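PDB 6QSR: AMP-dependent synthetase and ligase from Xenorhabdus doucetiae, which probably serves as the ApeI subunit of the ApeI:P dehydratase heterocomplex in aryl polyene pigment biosynthesis by a type II polyketide synthase. Local coordinates for residues 86-98 with 108-119. Sequence-based numbering, arbitrary orientation.
Sequences WDEKKHLLTFRYD and QTASQGKIKLCR
The Phe-95 ring lies across the backbone of Gly-113, whose CA makes a CH-pi contact 4.0 Å from the ring centroid and whose N sits over the ring centre. The two belong to the antiparallel hairpin of strands 92-99 and 109-118, part of the curved sheet that wraps helix 41-56 in this HotDog fold. CG of Phe-95 stands between its own N and carbonyl carbon (chi1 71°), which swings the ring over the neighbouring strand, where a glycine offers no side chain; CE1 then meets Ile-115 CD1 at 3.7 Å. Leu-93, Phe-95 and Tyr-97 share this face with Ser-111 and Ile-115 and pack against helix 41-56, with Val-48 touching Phe-95. Ser-111 OG lies 3.2 Å from Tyr-97 CD1, yet its hydrogen bond goes to the side chain of Gln-44, whose backbone carbonyl holds Tyr-97 OH; the helix thus satisfies both buried hydroxyls. At the same end Ala-110 and Ser-111 both face Tyr-97, a classic beta bulge: Tyr-97 O takes the Ala-110 N-H and, weakly, that of Ser-111. At the other end Leu-117 CD1 rests over the six-membered ring of Trp-86, 3.6 Å from CZ3. On the opposite face of the sheet, Lys-116, bent along its chain, hydrogen-bonds through NZ to Lys-90 O, almost in line with that carbonyl. There too Arg-96 extends fully to NE and meets Asp-98 OD1 in a 2.8 Å salt bridge, with Asp-98 OD2 above the guanidinium plane. Thr-109 OG1 ties the pair together: it gives its hydrogen to Asp-98 OD1, on its syn side but tilted 27° out of the carboxylate plane, and accepts from Arg-96 NH2 at 2.9 Å, lying in the guanidinium plane at its edge.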
ATOM      1  N   TRP A  86      19.585   2.962   7.316  1.00 21.35           N
ATOM      2  CA  TRP A  86      19.509   4.346   6.855  1.00 22.07           C
ATOM      3  C   TRP A  86      20.896   4.796   6.407  1.00 23.57           C
ATOM      4  O   TRP A  86      21.844   4.766   7.198  1.00 24.13           O
ATOM      5  CB  TRP A  86      18.967   5.229   7.983  1.00 22.26           C
ATOM      6  CG  TRP A  86      19.080   6.707   7.768  1.00 22.68           C
ATOM      7  CD1 TRP A  86      19.656   7.611   8.613  1.00 23.10           C
ATOM      8  CD2 TRP A  86      18.583   7.455   6.655  1.00 21.27           C
ATOM      9  NE1 TRP A  86      19.549   8.880   8.093  1.00 22.21           N
ATOM     10  CE2 TRP A  86      18.902   8.810   6.888  1.00 21.56           C
ATOM     11  CE3 TRP A  86      17.911   7.109   5.472  1.00 21.00           C
ATOM     12  CZ2 TRP A  86      18.555   9.825   5.993  1.00 20.39           C
ATOM     13  CZ3 TRP A  86      17.572   8.115   4.577  1.00 21.22           C
ATOM     14  CH2 TRP A  86      17.904   9.460   4.842  1.00 22.25           C
ATOM     15  N   ASP A  87      21.008   5.185   5.136  1.00 23.81           N
ATOM     16  CA  ASP A  87      22.249   5.711   4.570  1.00 23.51           C
ATOM     17  C   ASP A  87      22.016   7.200   4.307  1.00 21.59           C
ATOM     18  O   ASP A  87      21.425   7.586   3.298  1.00 18.96           O
ATOM     19  CB  ASP A  87      22.628   4.955   3.293  1.00 24.44           C
ATOM     20  CG  ASP A  87      24.050   5.242   2.836  1.00 28.33           C
ATOM     21  OD1 ASP A  87      24.531   6.370   3.041  1.00 28.57           O
ATOM     22  OD2 ASP A  87      24.692   4.332   2.264  1.00 32.15           O
ATOM     23  N   GLU A  88      22.467   8.027   5.242  1.00 21.66           N
ATOM     24  CA  GLU A  88      22.173   9.455   5.225  1.00 23.78           C
ATOM     25  C   GLU A  88      22.766  10.159   4.009  1.00 23.59           C
ATOM     26  O   GLU A  88      22.108  11.005   3.398  1.00 25.08           O
ATOM     27  CB  GLU A  88      22.672  10.115   6.517  1.00 25.27           C
ATOM     28  CG  GLU A  88      22.244  11.570   6.670  1.00 28.93           C
ATOM     29  CD  GLU A  88      22.826  12.243   7.904  1.00 33.43           C
ATOM     30  OE1 GLU A  88      23.793  11.718   8.493  1.00 33.96           O
ATOM     31  OE2 GLU A  88      22.322  13.317   8.274  1.00 35.16           O
ATOM     32  N   LYS A  89      23.998   9.801   3.660  1.00 24.09           N
ATOM     33  CA  LYS A  89      24.679  10.379   2.506  1.00 24.27           C
ATOM     34  C   LYS A  89      23.979  10.051   1.176  1.00 26.19           C
ATOM     35  O   LYS A  89      23.975  10.882   0.265  1.00 26.15           O
ATOM     36  CB  LYS A  89      26.159   9.964   2.488  1.00 26.18           C
ATOM     37  CG  LYS A  89      26.936  10.513   3.689  1.00 32.05           C
ATOM     38  CD  LYS A  89      28.381  10.023   3.771  1.00 37.86           C
ATOM     39  CE  LYS A  89      29.396  11.092   3.380  1.00 44.36           C
ATOM     40  NZ  LYS A  89      29.350  12.317   4.238  1.00 40.86           N
ATOM     41  N   LYS A  90      23.354   8.873   1.092  1.00 24.99           N
ATOM     42  CA  LYS A  90      22.587   8.457  -0.098  1.00 23.98           C
ATOM     43  C   LYS A  90      21.101   8.884  -0.062  1.00 21.87           C
ATOM     44  O   LYS A  90      20.380   8.681  -1.045  1.00 23.01           O
ATOM     45  CB  LYS A  90      22.659   6.933  -0.264  1.00 25.80           C
ATOM     46  CG  LYS A  90      23.976   6.385  -0.782  1.00 31.17           C
ATOM     47  CD  LYS A  90      23.863   4.875  -0.977  1.00 38.11           C
ATOM     48  CE  LYS A  90      24.987   4.306  -1.827  1.00 42.82           C
ATOM     49  NZ  LYS A  90      26.323   4.487  -1.197  1.00 46.19           N
ATOM     50  N   HIS A  91      20.655   9.462   1.056  1.00 20.99           N
ATOM     51  CA  HIS A  91      19.232   9.759   1.325  1.00 19.86           C
ATOM     52  C   HIS A  91      18.371   8.484   1.300  1.00 19.63           C
ATOM     53  O   HIS A  91      17.166   8.557   1.045  1.00 18.53           O
ATOM     54  CB  HIS A  91      18.662  10.784   0.323  1.00 19.35           C
ATOM     55  CG  HIS A  91      19.440  12.060   0.229  1.00 21.89           C
ATOM     56  ND1 HIS A  91      20.683  12.230   0.802  1.00 24.13           N
ATOM     57  CD2 HIS A  91      19.160  13.224  -0.403  1.00 23.91           C
ATOM     58  CE1 HIS A  91      21.126  13.446   0.541  1.00 24.90           C
ATOM     59  NE2 HIS A  91      20.222  14.072  -0.188  1.00 26.71           N
ATOM     60  N   LEU A  92      18.977   7.333   1.613  1.00 21.86           N
ATOM     61  CA  LEU A  92      18.412   6.031   1.246  1.00 20.92           C
ATOM     62  C   LEU A  92      18.142   5.143   2.450  1.00 19.40           C
ATOM     63  O   LEU A  92      19.044   4.832   3.234  1.00 19.20           O
ATOM     64  CB  LEU A  92      19.358   5.313   0.283  1.00 23.88           C
ATOM     65  CG  LEU A  92      18.896   4.007  -0.363  1.00 29.45           C
ATOM     66  CD1 LEU A  92      17.766   4.264  -1.345  1.00 28.65           C
ATOM     67  CD2 LEU A  92      20.065   3.315  -1.053  1.00 33.75           C
ATOM     68  N   LEU A  93      16.878   4.746   2.569  1.00 19.02           N
ATOM     69  CA  LEU A  93      16.393   3.848   3.591  1.00 20.07           C
ATOM     70  C   LEU A  93      16.093   2.520   2.900  1.00 21.39           C
ATOM     71  O   LEU A  93      15.322   2.479   1.929  1.00 21.22           O
ATOM     72  CB  LEU A  93      15.120   4.437   4.198  1.00 23.14           C
ATOM     73  CG  LEU A  93      14.471   3.809   5.421  1.00 27.29           C
ATOM     74  CD1 LEU A  93      15.365   3.962   6.649  1.00 31.94           C
ATOM     75  CD2 LEU A  93      13.108   4.456   5.658  1.00 25.48           C
ATOM     76  N   THR A  94      16.702   1.449   3.398  1.00 22.30           N
ATOM     77  CA  THR A  94      16.509   0.111   2.858  1.00 22.11           C
ATOM     78  C   THR A  94      15.920  -0.754   3.945  1.00 20.76           C
ATOM     79  O   THR A  94      16.243  -0.577   5.122  1.00 19.01           O
ATOM     80  CB  THR A  94      17.833  -0.482   2.354  1.00 24.27           C
ATOM     81  OG1 THR A  94      18.824  -0.347   3.367  1.00 29.18           O
ATOM     82  CG2 THR A  94      18.310   0.276   1.139  1.00 25.23           C
ATOM     83  N   PHE A  95      15.040  -1.672   3.553  1.00 20.13           N
ATOM     84  CA  PHE A  95      14.353  -2.544   4.515  1.00 18.79           C
ATOM     85  C   PHE A  95      14.091  -3.935   3.972  1.00 18.94           C
ATOM     86  O   PHE A  95      14.038  -4.157   2.764  1.00 19.23           O
ATOM     87  CB  PHE A  95      13.025  -1.937   5.007  1.00 19.17           C
ATOM     88  CG  PHE A  95      11.932  -1.924   3.973  1.00 19.71           C
ATOM     89  CD1 PHE A  95      11.807  -0.858   3.087  1.00 19.97           C
ATOM     90  CD2 PHE A  95      11.022  -2.970   3.879  1.00 20.75           C
ATOM     91  CE1 PHE A  95      10.802  -0.836   2.130  1.00 20.17           C
ATOM     92  CE2 PHE A  95      10.012  -2.952   2.915  1.00 20.06           C
ATOM     93  CZ  PHE A  95       9.905  -1.886   2.043  1.00 20.10           C
ATOM     94  N   ARG A  96      13.879  -4.856   4.901  1.00 20.43           N
ATOM     95  CA  ARG A  96      13.571  -6.223   4.562  1.00 21.34           C
ATOM     96  C   ARG A  96      12.723  -6.763   5.707  1.00 19.10           C
ATOM     97  O   ARG A  96      13.034  -6.508   6.870  1.00 18.61           O
ATOM     98  CB  ARG A  96      14.879  -7.000   4.373  1.00 26.48           C
ATOM     99  CG  ARG A  96      14.743  -8.491   4.128  1.00 33.53           C
ATOM    100  CD  ARG A  96      16.115  -9.149   4.030  1.00 41.00           C
ATOM    101  NE  ARG A  96      16.001 -10.598   3.844  1.00 52.50           N
ATOM    102  CZ  ARG A  96      16.989 -11.485   4.007  1.00 62.22           C
ATOM    103  NH1 ARG A  96      18.215 -11.104   4.373  1.00 68.27           N
ATOM    104  NH2 ARG A  96      16.745 -12.778   3.803  1.00 62.40           N
ATOM    105  N   TYR A  97      11.617  -7.418   5.373  1.00 19.81           N
ATOM    106  CA  TYR A  97      10.816  -8.153   6.349  1.00 20.26           C
ATOM    107  C   TYR A  97      11.060  -9.629   6.115  1.00 20.83           C
ATOM    108  O   TYR A  97      10.860 -10.111   5.003  1.00 19.02           O
ATOM    109  CB  TYR A  97       9.324  -7.877   6.164  1.00 21.57           C
ATOM    110  CG  TYR A  97       8.803  -6.567   6.718  1.00 21.73           C
ATOM    111  CD1 TYR A  97       8.785  -5.400   5.936  1.00 21.05           C
ATOM    112  CD2 TYR A  97       8.270  -6.503   8.006  1.00 22.62           C
ATOM    113  CE1 TYR A  97       8.272  -4.210   6.436  1.00 20.53           C
ATOM    114  CE2 TYR A  97       7.756  -5.317   8.517  1.00 21.68           C
ATOM    115  CZ  TYR A  97       7.754  -4.177   7.732  1.00 21.39           C
ATOM    116  OH  TYR A  97       7.240  -3.018   8.264  1.00 20.62           O
ATOM    117  N   ASP A  98      11.472 -10.345   7.158  1.00 24.84           N
ATOM    118  CA  ASP A  98      11.658 -11.788   7.084  1.00 28.64           C
ATOM    119  C   ASP A  98      10.645 -12.447   7.999  1.00 31.07           C
ATOM    120  O   ASP A  98      10.356 -11.939   9.084  1.00 25.49           O
ATOM    121  CB  ASP A  98      13.072 -12.196   7.519  1.00 32.71           C
ATOM    122  CG  ASP A  98      14.148 -11.808   6.512  1.00 35.94           C
ATOM    123  OD1 ASP A  98      13.865 -11.690   5.300  1.00 37.72           O
ATOM    124  OD2 ASP A  98      15.308 -11.636   6.942  1.00 40.45           O
ATOM    125  N   GLN A 108      10.625 -17.223   3.623  1.00 48.29           N
ATOM    126  CA  GLN A 108      11.623 -16.544   4.443  1.00 49.12           C
ATOM    127  C   GLN A 108      11.488 -15.019   4.299  1.00 42.21           C
ATOM    128  O   GLN A 108      10.886 -14.397   5.169  1.00 40.66           O
ATOM    129  CB  GLN A 108      13.034 -17.065   4.116  1.00 57.84           C
ATOM    130  CG  GLN A 108      14.206 -16.326   4.764  1.00 63.66           C
ATOM    131  CD  GLN A 108      14.143 -16.247   6.286  1.00 69.36           C
ATOM    132  OE1 GLN A 108      14.691 -15.317   6.882  1.00 79.40           O
ATOM    133  NE2 GLN A 108      13.489 -17.218   6.920  1.00 68.06           N
ATOM    134  N   THR A 109      12.016 -14.419   3.226  1.00 37.62           N
ATOM    135  CA  THR A 109      11.845 -12.972   2.996  1.00 33.91           C
ATOM    136  C   THR A 109      10.430 -12.709   2.490  1.00 27.98           C
ATOM    137  O   THR A 109       9.997 -13.309   1.509  1.00 27.69           O
ATOM    138  CB  THR A 109      12.862 -12.390   1.995  1.00 34.69           C
ATOM    139  OG1 THR A 109      14.189 -12.630   2.464  1.00 40.29           O
ATOM    140  CG2 THR A 109      12.672 -10.870   1.834  1.00 31.03           C
ATOM    141  N   ALA A 110       9.715 -11.835   3.188  1.00 23.88           N
ATOM    142  CA  ALA A 110       8.349 -11.491   2.847  1.00 24.25           C
ATOM    143  C   ALA A 110       8.350 -10.273   1.939  1.00 23.64           C
ATOM    144  O   ALA A 110       7.640 -10.239   0.936  1.00 24.23           O
ATOM    145  CB  ALA A 110       7.538 -11.224   4.103  1.00 23.96           C
ATOM    146  N   SER A 111       9.142  -9.267   2.291  1.00 21.76           N
ATOM    147  CA  SER A 111       9.229  -8.069   1.459  1.00 21.34           C
ATOM    148  C   SER A 111      10.559  -7.353   1.616  1.00 20.86           C
ATOM    149  O   SER A 111      11.290  -7.563   2.576  1.00 21.24           O
ATOM    150  CB  SER A 111       8.069  -7.124   1.776  1.00 23.31           C
ATOM    151  OG  SER A 111       8.183  -6.603   3.083  1.00 25.90           O
ATOM    152  N   GLN A 112      10.869  -6.497   0.654  1.00 22.38           N
ATOM    153  CA  GLN A 112      12.108  -5.741   0.687  1.00 22.68           C
ATOM    154  C   GLN A 112      11.953  -4.501  -0.163  1.00 20.94           C
ATOM    155  O   GLN A 112      11.223  -4.515  -1.158  1.00 21.26           O
ATOM    156  CB  GLN A 112      13.279  -6.599   0.194  1.00 26.74           C
ATOM    157  CG  GLN A 112      13.083  -7.182  -1.199  1.00 34.81           C
ATOM    158  CD  GLN A 112      14.035  -8.322  -1.535  1.00 41.45           C
ATOM    159  OE1 GLN A 112      14.684  -8.900  -0.663  1.00 44.46           O
ATOM    160  NE2 GLN A 112      14.107  -8.656  -2.814  1.00 45.06           N
ATOM    161  N   GLY A 113      12.602  -3.416   0.232  1.00 20.36           N
ATOM    162  CA  GLY A 113      12.530  -2.211  -0.585  1.00 19.80           C
ATOM    163  C   GLY A 113      13.515  -1.117  -0.284  1.00 19.66           C
ATOM    164  O   GLY A 113      14.310  -1.220   0.654  1.00 18.32           O
ATOM    165  N   LYS A 114      13.440  -0.075  -1.117  1.00 20.45           N
ATOM    166  CA  LYS A 114      14.317   1.096  -1.061  1.00 21.15           C
ATOM    167  C   LYS A 114      13.468   2.361  -1.122  1.00 19.87           C
ATOM    168  O   LYS A 114      12.739   2.576  -2.102  1.00 17.66           O
ATOM    169  CB  LYS A 114      15.280   1.096  -2.250  1.00 25.02           C
ATOM    170  CG  LYS A 114      16.240  -0.082  -2.291  1.00 29.90           C
ATOM    171  CD  LYS A 114      16.884  -0.243  -3.657  1.00 36.74           C
ATOM    172  CE  LYS A 114      17.843   0.889  -3.976  1.00 43.51           C
ATOM    173  NZ  LYS A 114      18.534   0.643  -5.274  1.00 51.64           N
ATOM    174  N   ILE A 115      13.573   3.186  -0.077  1.00 19.22           N
ATOM    175  CA  ILE A 115      12.798   4.422   0.070  1.00 18.35           C
ATOM    176  C   ILE A 115      13.773   5.604   0.080  1.00 19.03           C
ATOM    177  O   ILE A 115      14.821   5.521   0.706  1.00 19.88           O
ATOM    178  CB  ILE A 115      11.974   4.367   1.380  1.00 18.16           C
ATOM    179  CG1 ILE A 115      10.847   3.334   1.242  1.00 19.14           C
ATOM    180  CG2 ILE A 115      11.391   5.735   1.766  1.00 17.49           C
ATOM    181  CD1 ILE A 115      10.253   2.844   2.557  1.00 19.41           C
ATOM    182  N   LYS A 116      13.450   6.687  -0.622  1.00 20.12           N
ATOM    183  CA  LYS A 116      14.222   7.922  -0.486  1.00 20.40           C
ATOM    184  C   LYS A 116      13.527   8.872   0.482  1.00 17.78           C
ATOM    185  O   LYS A 116      12.292   9.014   0.464  1.00 16.76           O
ATOM    186  CB  LYS A 116      14.472   8.596  -1.835  1.00 23.74           C
ATOM    187  CG  LYS A 116      15.288   7.745  -2.791  1.00 28.10           C
ATOM    188  CD  LYS A 116      16.777   7.746  -2.474  1.00 33.82           C
ATOM    189  CE  LYS A 116      17.545   8.842  -3.198  1.00 40.77           C
ATOM    190  NZ  LYS A 116      18.884   8.343  -3.619  1.00 43.99           N
ATOM    191  N   LEU A 117      14.319   9.489   1.352  1.00 17.40           N
ATOM    192  CA  LEU A 117      13.822  10.528   2.257  1.00 17.95           C
ATOM    193  C   LEU A 117      14.403  11.870   1.834  1.00 19.92           C
ATOM    194  O   LEU A 117      15.398  11.911   1.111  1.00 20.14           O
ATOM    195  CB  LEU A 117      14.195  10.225   3.702  1.00 18.05           C
ATOM    196  CG  LEU A 117      13.762   8.859   4.242  1.00 16.90           C
ATOM    197  CD1 LEU A 117      14.208   8.681   5.683  1.00 17.94           C
ATOM    198  CD2 LEU A 117      12.257   8.700   4.124  1.00 15.81           C
ATOM    199  N   CYS A 118      13.750  12.946   2.274  1.00 21.77           N
ATOM    200  CA  CYS A 118      14.196  14.323   2.030  1.00 26.13           C
ATOM    201  C   CYS A 118      14.037  15.107   3.334  1.00 29.02           C
ATOM    202  O   CYS A 118      13.277  14.713   4.222  1.00 26.49           O
ATOM    203  CB  CYS A 118      13.387  14.976   0.900  1.00 29.30           C
ATOM    204  SG  CYS A 118      11.611  15.111   1.223  1.00 40.53           S
ATOM    205  N   ARG A 119      14.759  16.211   3.457  1.00 34.17           N
ATOM    206  CA  ARG A 119      14.810  16.948   4.715  1.00 40.87           C
ATOM    207  C   ARG A 119      14.282  18.363   4.523  1.00 49.21           C
ATOM    208  O   ARG A 119      14.795  19.115   3.695  1.00 53.28           O
ATOM    209  CB  ARG A 119      16.245  16.954   5.221  1.00 46.44           C
ATOM    210  CG  ARG A 119      16.431  17.491   6.632  1.00 53.25           C
ATOM    211  CD  ARG A 119      17.895  17.458   7.053  1.00 60.10           C
ATOM    212  NE  ARG A 119      18.794  17.955   6.008  1.00 61.39           N
ATOM    213  CZ  ARG A 119      20.120  18.021   6.103  1.00 53.01           C
ATOM    214  NH1 ARG A 119      20.754  17.663   7.222  1.00 40.04           N
ATOM    215  NH2 ARG A 119      20.818  18.478   5.064  1.00 47.22           N
ATOM    216  OXT ARG A 119      13.327  18.779   5.187  1.00 54.31           O
TER